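Excinuclease ABC, subunit A. (Deinococcus radiodurans, PDB 2VF7) binds DNA and ATP as a zinc-containing UvrA-family ABC protein and probably takes part in recognising damaged DNA during excision repair. Local coordinates at residues V650-L655 / V660-P665; Y721-L724 / T729-S732; A61-L66 / Y72-F77. The protein carries 1 engineered substitution. One frame throughout, in Å; residues are numbered along the deposited sequence.

Contact 1: residues V650-L655 / V660-P665; sequences VMVELL and VYAPCP. With ZN (zinc ion), chain G.
The short beta hairpin of strands 649-652 and 660-663, which runs straight into a zinc site, pairs Val-650 with Ala-662 and Met-651 with Tyr-661 in antiparallel register. Val-650 and Ala-662 form a hydrogen-bonded pair: Ala-662 N gives an almost straight bond (175°) to Val-650 O at 2.9 Å; the return bond from Val-650 N is less sure. Farther along, Val-652 N donates to Val-660 O. Met-651 and Tyr-661 are a non-hydrogen-bonded pair and share one face of the ribbon. With Met-651 CG anti to the backbone N (chi1 -179°) and the chain bent beyond it, SD comes over the tyrosine ring, 4.5 Å from its centroid, a Met-aromatic contact offset toward the rim. The other face is aliphatic. Val-652 CG1 meets Ala-662 CB at 3.8 Å, while Val-660 CG2 touches both Val-652 CG2 and Leu-655 CD1; Ala-80 of helix 77-80 packs on both valines. Beyond the strand, Cys-664 SG binds the zinc ion at 2.4 Å, and Cys-641, Cys-644 and Cys-667 complete the shell. A hairpin with a ligand of a four-cysteine CxxC site just past its second strand is characteristic of a zinc-finger module, here within the ABC region.

Contact 2: residues Y721-L724 / T729-S732; sequences YLRL and TELS. With ADP (adenosine-5'-diphosphate), chain E.
A sparse contact of side-chain ends, Leu-722 on Leu-731 and Arg-723 near Glu-730, spans the loop between helices 705-716 and 733-743 and forms part of an ADP pocket. Leu-731 and Ser-732 open the LSGGE sequence, the signature motif of ABC ATPases, and Ser-732 stands at the N-cap position of helix 733-743. The apolar half is a single meeting of methyls: Leu-722 CD2 lies 4.0 Å from Leu-731 CD2. The same Leu-722 methyl faces the ribose, 4.0 Å from ADP O2', so it bridges signature segment and sugar. Beside it Tyr-721 CD1 approaches ADP C3' at 4.0 Å, and the tyrosine hydroxyl is hydrogen-bonded to Glu-735 of the following helix. Glu-730 lies against the base instead. Its CB sits over the N1-C2 part of the adenine and CG just past the rim, both 3.6 Å from ADP N1, and the extended chain brings CD to 3.2 Å from ADP C2. Arg-723 bends at chi3 (-70°), which turns its guanidinium toward that carboxylate; NH2 nevertheless stops 4.1 Å from Glu-730 OE2, with the two planes 81° apart. Gln-726, itself hydrogen-bonded to the nucleotide, makes weak bonds to both Glu-730 OE2 and Arg-723 N. Across the loop, then, cohesion rests on van der Waals contact and a diffuse attraction of opposite charges: the positive charge of Arg-723 would probably ease the placing of the Glu-730 carboxylate beside the adenine, without fixing its orientation as a salt bridge would.

Contact 3: residues A61-L66 / Y72-F77; sequences AQRRYL and YARRLF
Arg-63 and Leu-66, on the long helix 49-69 that follows the P-loop (Walker A), meet Phe-77 and Arg-74 of the irregular segment by which the chain doubles back. The close packing is at two points. Leu-66 CB presses on the aliphatic part of Arg-74, 3.5 Å from its CD, because the arginine chain is folded at chi2 (-91°) and chi3 (84°) and offers its methylenes to the helix. Arg-63, extended from CG to NE, reaches across to the Phe-77 ring: NE comes within 3.4 Å of CE2, and the ring carbon CD2 lies in the guanidinium plane, at its edge. The two planes are 56° apart, so the groups do not stack. An alanine in place of Arg-63 would remove this arm and is likely to leave Phe-77 CD2 and CE2 without their neighbour from the helix. The outer side is looser: this is a surface contact without hydrogen bonds between the segments, and Arg-63 makes long, weak ion pairs with Glu-60 and Glu-67. Another part of the helix faces the second subunit, where Tyr-65 meets its counterpart, Tyr-65 of that subunit. At the far end of the Arg-63 guanidinium, NH2 stands 3.9 Å from Phe-77 CE2.

In the fold
Contact 1 stands between the other two and touches each. Tyr-661 CE1 packs on Thr-729 CG2 of contact 2 at 4.1 Å, and Leu-654 CB on Leu-76 CD2 of contact 3 at 3.9 Å; contacts 2 and 3 remain about 14 Å apart at their nearest atoms. Helix 77-80, at the end of contact 3, also reaches contact 1 through Ala-80. Contacts 1 and 2 are partly buried, whereas contact 3 is at the surface, on the helix leading out of the P-loop that also binds the ADP of contact 2. Chemistry follows place: backbone pairing and a metal thiolate order the hairpin, Tyr-721, Leu-722 and Glu-730 face the nucleotide, and arginine methylenes with an aromatic ring join helix to loop.

Contact 1: residues V650-L655 / V660-P665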
loop_
_atom_site.group_PDB
_atom_site.type_symbol
_atom_site.label_atom_id
_atom_site.label_comp_id
_atom_site.label_asym_id
_atom_site.label_seq_id
_atom_site.Cartn_x
_atom_site.Cartn_y
_atom_site.Cartn_z
ATOM N N VAL A 650 -11.641 16.937 0.691
ATOM C CA VAL A 650 -11.720 15.788 1.588
ATOM C C VAL A 650 -10.477 14.893 1.483
ATOM O O VAL A 650 -9.964 14.647 0.385
ATOM C CB VAL A 650 -13.035 14.984 1.367
ATOM C CG1 VAL A 650 -12.931 14.025 0.155
ATOM C CG2 VAL A 650 -13.420 14.231 2.633
ATOM N N MET A 651 -9.999 14.426 2.633
ATOM C CA MET A 651 -8.806 13.580 2.689
ATOM C C MET A 651 -9.078 12.156 2.193
ATOM O O MET A 651 -10.024 11.491 2.628
ATOM C CB MET A 651 -8.224 13.537 4.109
ATOM C CG MET A 651 -6.956 12.691 4.230
ATOM S SD MET A 651 -5.435 13.633 4.424
ATOM C CE MET A 651 -5.227 13.466 6.197
ATOM N N VAL A 652 -8.230 11.695 1.281
ATOM C CA VAL A 652 -8.344 10.345 0.775
ATOM C C VAL A 652 -7.257 9.461 1.388
ATOM O O VAL A 652 -6.177 9.282 0.823
ATOM C CB VAL A 652 -8.417 10.282 -0.783
ATOM C CG1 VAL A 652 -9.728 10.900 -1.273
ATOM C CG2 VAL A 652 -7.232 10.964 -1.444
ATOM N N GLU A 653 -7.570 8.937 2.576
ATOM C CA GLU A 653 -6.722 7.990 3.313
ATOM C C GLU A 653 -6.719 6.636 2.611
ATOM O O GLU A 653 -6.541 5.579 3.228
ATOM C CB GLU A 653 -7.204 7.860 4.763
ATOM C CG GLU A 653 -6.637 8.927 5.709
ATOM C CD GLU A 653 -5.254 8.565 6.250
ATOM O OE1 GLU A 653 -4.367 9.450 6.231
ATOM O OE2 GLU A 653 -5.056 7.399 6.687
ATOM N N LEU A 654 -6.942 6.712 1.303
ATOM C CA LEU A 654 -6.903 5.589 0.399
ATOM C C LEU A 654 -5.466 5.469 -0.095
ATOM O O LEU A 654 -4.974 4.359 -0.377
ATOM C CB LEU A 654 -7.879 5.824 -0.765
ATOM C CG LEU A 654 -9.409 5.799 -0.539
ATOM C CD1 LEU A 654 -9.899 4.430 -0.013
ATOM C CD2 LEU A 654 -9.919 6.935 0.352
ATOM N N LEU A 655 -4.794 6.620 -0.184
ATOM C CA LEU A 655 -3.352 6.637 -0.376
ATOM C C LEU A 655 -2.634 6.430 0.957
ATOM O O LEU A 655 -2.609 7.322 1.815
ATOM C CB LEU A 655 -2.880 7.902 -1.110
ATOM C CG LEU A 655 -2.749 7.777 -2.640
ATOM C CD1 LEU A 655 -2.350 9.098 -3.274
ATOM C CD2 LEU A 655 -1.758 6.673 -3.050
ATOM N N VAL A 660 -3.524 12.339 0.271
ATOM C CA VAL A 660 -3.754 13.589 -0.480
ATOM C C VAL A 660 -5.215 14.059 -0.404
ATOM O O VAL A 660 -6.040 13.402 0.212
ATOM C CB VAL A 660 -3.315 13.472 -1.976
ATOM C CG1 VAL A 660 -1.817 13.234 -2.091
ATOM C CG2 VAL A 660 -4.102 12.391 -2.713
ATOM N N TYR A 661 -5.527 15.188 -1.042
ATOM C CA TYR A 661 -6.876 15.787 -0.987
ATOM C C TYR A 661 -7.659 15.715 -2.306
ATOM O O TYR A 661 -7.124 15.998 -3.366
ATOM C CB TYR A 661 -6.819 17.244 -0.485
ATOM C CG TYR A 661 -6.553 17.391 1.004
ATOM C CD1 TYR A 661 -5.253 17.578 1.488
ATOM C CD2 TYR A 661 -7.599 17.334 1.926
ATOM C CE1 TYR A 661 -5.003 17.717 2.864
ATOM C CE2 TYR A 661 -7.370 17.467 3.300
ATOM C CZ TYR A 661 -6.069 17.669 3.766
ATOM O OH TYR A 661 -5.837 17.793 5.131
ATOM N N ALA A 662 -8.925 15.319 -2.215
ATOM C CA ALA A 662 -9.838 15.279 -3.356
ATOM C C ALA A 662 -10.965 16.290 -3.128
ATOM O O ALA A 662 -11.225 16.657 -1.983
ATOM C CB ALA A 662 -10.407 13.886 -3.513
ATOM N N PRO A 663 -11.627 16.769 -4.206
ATOM C CA PRO A 663 -12.709 17.744 -3.953
ATOM C C PRO A 663 -13.886 17.080 -3.236
ATOM O O PRO A 663 -14.153 15.906 -3.459
ATOM C CB PRO A 663 -13.115 18.214 -5.356
ATOM C CG PRO A 663 -12.020 17.724 -6.282
ATOM C CD PRO A 663 -11.466 16.489 -5.648
ATOM N N CYS A 664 -14.554 17.815 -2.358
ATOM C CA CYS A 664 -15.707 17.299 -1.637
ATOM C C CYS A 664 -16.784 16.774 -2.604
ATOM O O CYS A 664 -17.142 17.455 -3.553
ATOM C CB CYS A 664 -16.272 18.395 -0.743
ATOM S SG CYS A 664 -17.764 17.947 0.121
ATOM N N PRO A 665 -17.281 15.538 -2.379
ATOM C CA PRO A 665 -18.305 14.952 -3.249
ATOM C C PRO A 665 -19.656 15.684 -3.246
ATOM O O PRO A 665 -20.475 15.449 -4.122
ATOM C CB PRO A 665 -18.465 13.542 -2.686
ATOM C CG PRO A 665 -17.980 13.633 -1.289
ATOM C CD PRO A 665 -16.869 14.598 -1.320
HETATM ZN ZN ZN G . -18.325 20.211 0.768
#

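Contact 2: residues Y721-L724 / T729-S732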
loop_
_atom_site.group_PDB
_atom_site.type_symbol
_atom_site.label_atom_id
_atom_site.label_comp_id
_atom_site.label_asym_id
_atom_site.label_seq_id
_atom_site.Cartn_x
_atom_site.Cartn_y
_atom_site.Cartn_z
ATOM N N TYR A 721 -1.682 35.606 -9.563
ATOM C CA TYR A 721 -2.223 34.404 -10.193
ATOM C C TYR A 721 -2.994 33.532 -9.207
ATOM O O TYR A 721 -3.761 32.664 -9.616
ATOM C CB TYR A 721 -1.104 33.616 -10.921
ATOM C CG TYR A 721 0.007 33.092 -10.028
ATOM C CD1 TYR A 721 -0.032 31.797 -9.519
ATOM C CD2 TYR A 721 1.090 33.897 -9.690
ATOM C CE1 TYR A 721 0.974 31.320 -8.703
ATOM C CE2 TYR A 721 2.087 33.438 -8.866
ATOM C CZ TYR A 721 2.031 32.151 -8.379
ATOM O OH TYR A 721 3.045 31.699 -7.565
ATOM N N LEU A 722 -2.802 33.773 -7.910
ATOM C CA LEU A 722 -3.444 32.965 -6.895
ATOM C C LEU A 722 -4.920 33.324 -6.725
ATOM O O LEU A 722 -5.296 34.464 -6.975
ATOM C CB LEU A 722 -2.695 33.086 -5.562
ATOM C CG LEU A 722 -1.276 32.524 -5.522
ATOM C CD1 LEU A 722 -0.697 32.688 -4.154
ATOM C CD2 LEU A 722 -1.275 31.053 -5.899
ATOM N N ARG A 723 -5.724 32.350 -6.277
ATOM C CA ARG A 723 -7.151 32.512 -6.035
ATOM C C ARG A 723 -7.437 32.771 -4.557
ATOM O O ARG A 723 -6.857 32.138 -3.675
ATOM C CB ARG A 723 -7.938 31.278 -6.508
ATOM C CG ARG A 723 -7.945 31.074 -8.016
ATOM C CD ARG A 723 -8.834 29.900 -8.441
ATOM N NE ARG A 723 -8.259 28.611 -8.057
ATOM C CZ ARG A 723 -7.282 27.973 -8.727
ATOM N NH1 ARG A 723 -6.757 28.491 -9.851
ATOM N NH2 ARG A 723 -6.814 26.815 -8.265
ATOM N N LEU A 724 -8.338 33.710 -4.292
ATOM C CA LEU A 724 -8.673 34.136 -2.931
ATOM C C LEU A 724 -8.913 32.987 -1.958
ATOM O O LEU A 724 -8.411 33.006 -0.844
ATOM C CB LEU A 724 -9.901 35.057 -2.977
ATOM C CG LEU A 724 -9.552 36.536 -3.025
ATOM C CD1 LEU A 724 -8.473 36.774 -4.046
ATOM C CD2 LEU A 724 -10.799 37.350 -3.305
ATOM N N THR A 729 -2.960 23.993 1.240
ATOM C CA THR A 729 -2.258 22.747 0.982
ATOM C C THR A 729 -1.748 22.665 -0.472
ATOM O O THR A 729 -0.896 21.825 -0.782
ATOM C CB THR A 729 -3.133 21.526 1.376
ATOM O OG1 THR A 729 -4.472 21.729 0.907
ATOM C CG2 THR A 729 -3.157 21.368 2.901
ATOM N N GLU A 730 -2.261 23.552 -1.340
ATOM C CA GLU A 730 -1.860 23.646 -2.755
ATOM C C GLU A 730 -0.712 24.628 -2.966
ATOM O O GLU A 730 -0.383 24.953 -4.100
ATOM C CB GLU A 730 -3.060 24.136 -3.595
ATOM C CG GLU A 730 -4.234 23.188 -3.593
ATOM C CD GLU A 730 -5.314 23.543 -4.576
ATOM O OE1 GLU A 730 -6.164 22.663 -4.866
ATOM O OE2 GLU A 730 -5.345 24.696 -5.064
ATOM N N LEU A 731 -0.129 25.149 -1.886
ATOM C CA LEU A 731 0.836 26.254 -2.022
ATOM C C LEU A 731 2.248 25.873 -1.624
ATOM O O LEU A 731 2.455 25.078 -0.718
ATOM C CB LEU A 731 0.388 27.504 -1.263
ATOM C CG LEU A 731 -1.000 28.133 -1.475
ATOM C CD1 LEU A 731 -1.084 29.434 -0.727
ATOM C CD2 LEU A 731 -1.369 28.379 -2.919
ATOM N N SER A 732 3.211 26.453 -2.315
ATOM C CA SER A 732 4.620 26.132 -2.130
ATOM C C SER A 732 5.154 26.954 -0.969
ATOM O O SER A 732 4.416 27.728 -0.365
ATOM C CB SER A 732 5.391 26.482 -3.392
ATOM O OG SER A 732 5.055 27.796 -3.818
HETATM P PB ADP E . 5.698 26.871 -11.114
HETATM O O1B ADP E . 6.551 27.500 -12.179
HETATM O O2B ADP E . 5.448 27.765 -9.935
HETATM O O3B ADP E . 6.201 25.498 -10.710
HETATM P PA ADP E . 3.042 26.018 -10.923
HETATM O O1A ADP E . 3.407 26.025 -9.437
HETATM O O2A ADP E . 2.617 24.734 -11.555
HETATM O O3A ADP E . 4.240 26.649 -11.783
HETATM O "O5'" ADP E . 1.792 27.018 -11.082
HETATM C "C5'" ADP E . 0.869 27.009 -12.174
HETATM C "C4'" ADP E . -0.542 26.989 -11.609
HETATM O "O4'" ADP E . -0.764 25.713 -10.996
HETATM C "C3'" ADP E . -0.825 28.030 -10.526
HETATM O "O3'" ADP E . -2.152 28.592 -10.686
HETATM C "C2'" ADP E . -0.715 27.210 -9.249
HETATM O "O2'" ADP E . -1.406 27.777 -8.140
HETATM C "C1'" ADP E . -1.286 25.864 -9.680
HETATM N N9 ADP E . -0.813 24.730 -8.862
HETATM C C8 ADP E . 0.471 24.331 -8.748
HETATM N N7 ADP E . 0.612 23.274 -7.924
HETATM C C5 ADP E . -0.633 22.977 -7.504
HETATM C C6 ADP E . -1.212 21.935 -6.639
HETATM N N6 ADP E . -0.406 21.025 -6.033
HETATM N N1 ADP E . -2.544 21.948 -6.460
HETATM C C2 ADP E . -3.358 22.853 -7.052
HETATM N N3 ADP E . -2.902 23.817 -7.861
HETATM C C4 ADP E . -1.569 23.924 -8.126
#

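Contact 3: residues A61-L66 / Y72-F77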
loop_
_atom_site.group_PDB
_atom_site.type_symbol
_atom_site.label_atom_id
_atom_site.label_comp_id
_atom_site.label_asym_id
_atom_site.label_seq_id
_atom_site.Cartn_x
_atom_site.Cartn_y
_atom_site.Cartn_z
ATOM N N ALA A 61 3.426 8.700 -14.440
ATOM C CA ALA A 61 4.383 7.603 -14.254
ATOM C C ALA A 61 4.144 6.747 -13.008
ATOM O O ALA A 61 4.373 5.536 -13.048
ATOM C CB ALA A 61 5.802 8.135 -14.254
ATOM N N GLN A 62 3.709 7.363 -11.907
ATOM C CA GLN A 62 3.429 6.620 -10.658
ATOM C C GLN A 62 2.098 5.918 -10.637
ATOM O O GLN A 62 2.006 4.791 -10.168
ATOM C CB GLN A 62 3.531 7.508 -9.420
ATOM C CG GLN A 62 4.921 7.532 -8.822
ATOM C CD GLN A 62 4.939 7.378 -7.302
ATOM O OE1 GLN A 62 5.954 6.936 -6.733
ATOM N NE2 GLN A 62 3.828 7.738 -6.635
ATOM N N ARG A 63 1.057 6.595 -11.106
ATOM C CA ARG A 63 -0.247 5.973 -11.309
ATOM C C ARG A 63 -0.162 4.661 -12.107
ATOM O O ARG A 63 -0.777 3.676 -11.735
ATOM C CB ARG A 63 -1.162 6.966 -12.033
ATOM C CG ARG A 63 -2.562 6.464 -12.335
ATOM C CD ARG A 63 -3.096 7.196 -13.550
ATOM N NE ARG A 63 -4.196 6.478 -14.177
ATOM C CZ ARG A 63 -4.150 5.929 -15.390
ATOM N NH1 ARG A 63 -3.049 6.017 -16.142
ATOM N NH2 ARG A 63 -5.222 5.298 -15.860
ATOM N N ARG A 64 0.584 4.670 -13.206
ATOM C CA ARG A 64 0.705 3.515 -14.104
ATOM C C ARG A 64 1.370 2.328 -13.426
ATOM O O ARG A 64 0.873 1.201 -13.494
ATOM C CB ARG A 64 1.521 3.881 -15.343
ATOM C CG ARG A 64 0.817 4.810 -16.290
ATOM C CD ARG A 64 1.675 5.089 -17.498
ATOM N NE ARG A 64 0.942 5.878 -18.474
ATOM C CZ ARG A 64 1.497 6.421 -19.548
ATOM N NH1 ARG A 64 2.797 6.245 -19.783
ATOM N NH2 ARG A 64 0.757 7.136 -20.389
ATOM N N TYR A 65 2.503 2.600 -12.782
ATOM C CA TYR A 65 3.252 1.573 -12.080
ATOM C C TYR A 65 2.410 0.898 -11.005
ATOM O O TYR A 65 2.264 -0.335 -11.015
ATOM C CB TYR A 65 4.585 2.121 -11.525
ATOM C CG TYR A 65 5.498 1.036 -10.988
ATOM C CD1 TYR A 65 6.229 0.207 -11.849
ATOM C CD2 TYR A 65 5.600 0.809 -9.614
ATOM C CE1 TYR A 65 7.048 -0.805 -11.348
ATOM C CE2 TYR A 65 6.409 -0.205 -9.107
ATOM C CZ TYR A 65 7.130 -0.998 -9.977
ATOM O OH TYR A 65 7.935 -1.978 -9.446
ATOM N N LEU A 66 1.827 1.693 -10.106
ATOM C CA LEU A 66 1.087 1.136 -8.962
ATOM C C LEU A 66 -0.172 0.370 -9.343
ATOM O O LEU A 66 -0.586 -0.524 -8.623
ATOM C CB LEU A 66 0.768 2.213 -7.922
ATOM C CG LEU A 66 1.949 2.856 -7.192
ATOM C CD1 LEU A 66 1.546 4.235 -6.659
ATOM C CD2 LEU A 66 2.493 1.969 -6.068
ATOM N N TYR A 72 -6.557 -3.329 -9.689
ATOM C CA TYR A 72 -7.887 -3.079 -9.076
ATOM C C TYR A 72 -7.865 -2.689 -7.589
ATOM O O TYR A 72 -8.767 -1.982 -7.114
ATOM C CB TYR A 72 -8.881 -4.228 -9.356
ATOM C CG TYR A 72 -10.359 -3.843 -9.315
ATOM C CD1 TYR A 72 -10.796 -2.569 -9.715
ATOM C CD2 TYR A 72 -11.322 -4.772 -8.907
ATOM C CE1 TYR A 72 -12.154 -2.225 -9.683
ATOM C CE2 TYR A 72 -12.682 -4.441 -8.874
ATOM C CZ TYR A 72 -13.093 -3.170 -9.262
ATOM O OH TYR A 72 -14.438 -2.855 -9.228
ATOM N N ALA A 73 -6.825 -3.137 -6.880
ATOM C CA ALA A 73 -6.606 -2.800 -5.475
ATOM C C ALA A 73 -5.851 -1.477 -5.307
ATOM O O ALA A 73 -5.297 -1.197 -4.246
ATOM C CB ALA A 73 -5.865 -3.934 -4.778
ATOM N N ARG A 74 -5.846 -0.666 -6.363
ATOM C CA ARG A 74 -5.154 0.624 -6.387
ATOM C C ARG A 74 -5.816 1.504 -7.448
ATOM O O ARG A 74 -5.586 2.712 -7.506
ATOM C CB ARG A 74 -3.662 0.430 -6.690
ATOM C CG ARG A 74 -2.708 1.283 -5.851
ATOM C CD ARG A 74 -2.389 2.613 -6.528
ATOM N NE ARG A 74 -3.396 3.641 -6.271
ATOM C CZ ARG A 74 -3.633 4.687 -7.061
ATOM N NH1 ARG A 74 -2.955 4.850 -8.190
ATOM N NH2 ARG A 74 -4.562 5.570 -6.723
ATOM N N ARG A 75 -6.661 0.892 -8.274
ATOM C CA ARG A 75 -7.448 1.638 -9.247
ATOM C C ARG A 75 -8.550 2.446 -8.549
ATOM O O ARG A 75 -9.540 2.848 -9.167
ATOM C CB ARG A 75 -8.014 0.709 -10.326
ATOM C CG ARG A 75 -6.946 -0.054 -11.087
ATOM C CD ARG A 75 -7.442 -0.515 -12.437
ATOM N NE ARG A 75 -6.398 -1.232 -13.162
ATOM C CZ ARG A 75 -6.473 -2.502 -13.553
ATOM N NH1 ARG A 75 -7.560 -3.228 -13.315
ATOM N NH2 ARG A 75 -5.454 -3.047 -14.201
ATOM N N LEU A 76 -8.354 2.662 -7.248
ATOM C CA LEU A 76 -9.071 3.665 -6.467
ATOM C C LEU A 76 -8.649 5.079 -6.894
ATOM O O LEU A 76 -9.290 6.061 -6.517
ATOM C CB LEU A 76 -8.787 3.463 -4.968
ATOM C CG LEU A 76 -7.341 3.380 -4.439
ATOM C CD1 LEU A 76 -6.626 4.733 -4.442
ATOM C CD2 LEU A 76 -7.304 2.766 -3.042
ATOM N N PHE A 77 -7.562 5.155 -7.671
ATOM C CA PHE A 77 -6.936 6.406 -8.140
ATOM C C PHE A 77 -7.871 7.559 -8.486
ATOM O O PHE A 77 -7.588 8.688 -8.112
ATOM C CB PHE A 77 -6.016 6.133 -9.339
ATOM C CG PHE A 77 -6.756 5.919 -10.639
ATOM C CD1 PHE A 77 -7.590 4.811 -10.813
ATOM C CD2 PHE A 77 -6.624 6.826 -11.683
ATOM C CE1 PHE A 77 -8.287 4.608 -12.002
ATOM C CE2 PHE A 77 -7.312 6.634 -12.891
ATOM C CZ PHE A 77 -8.149 5.522 -13.049
#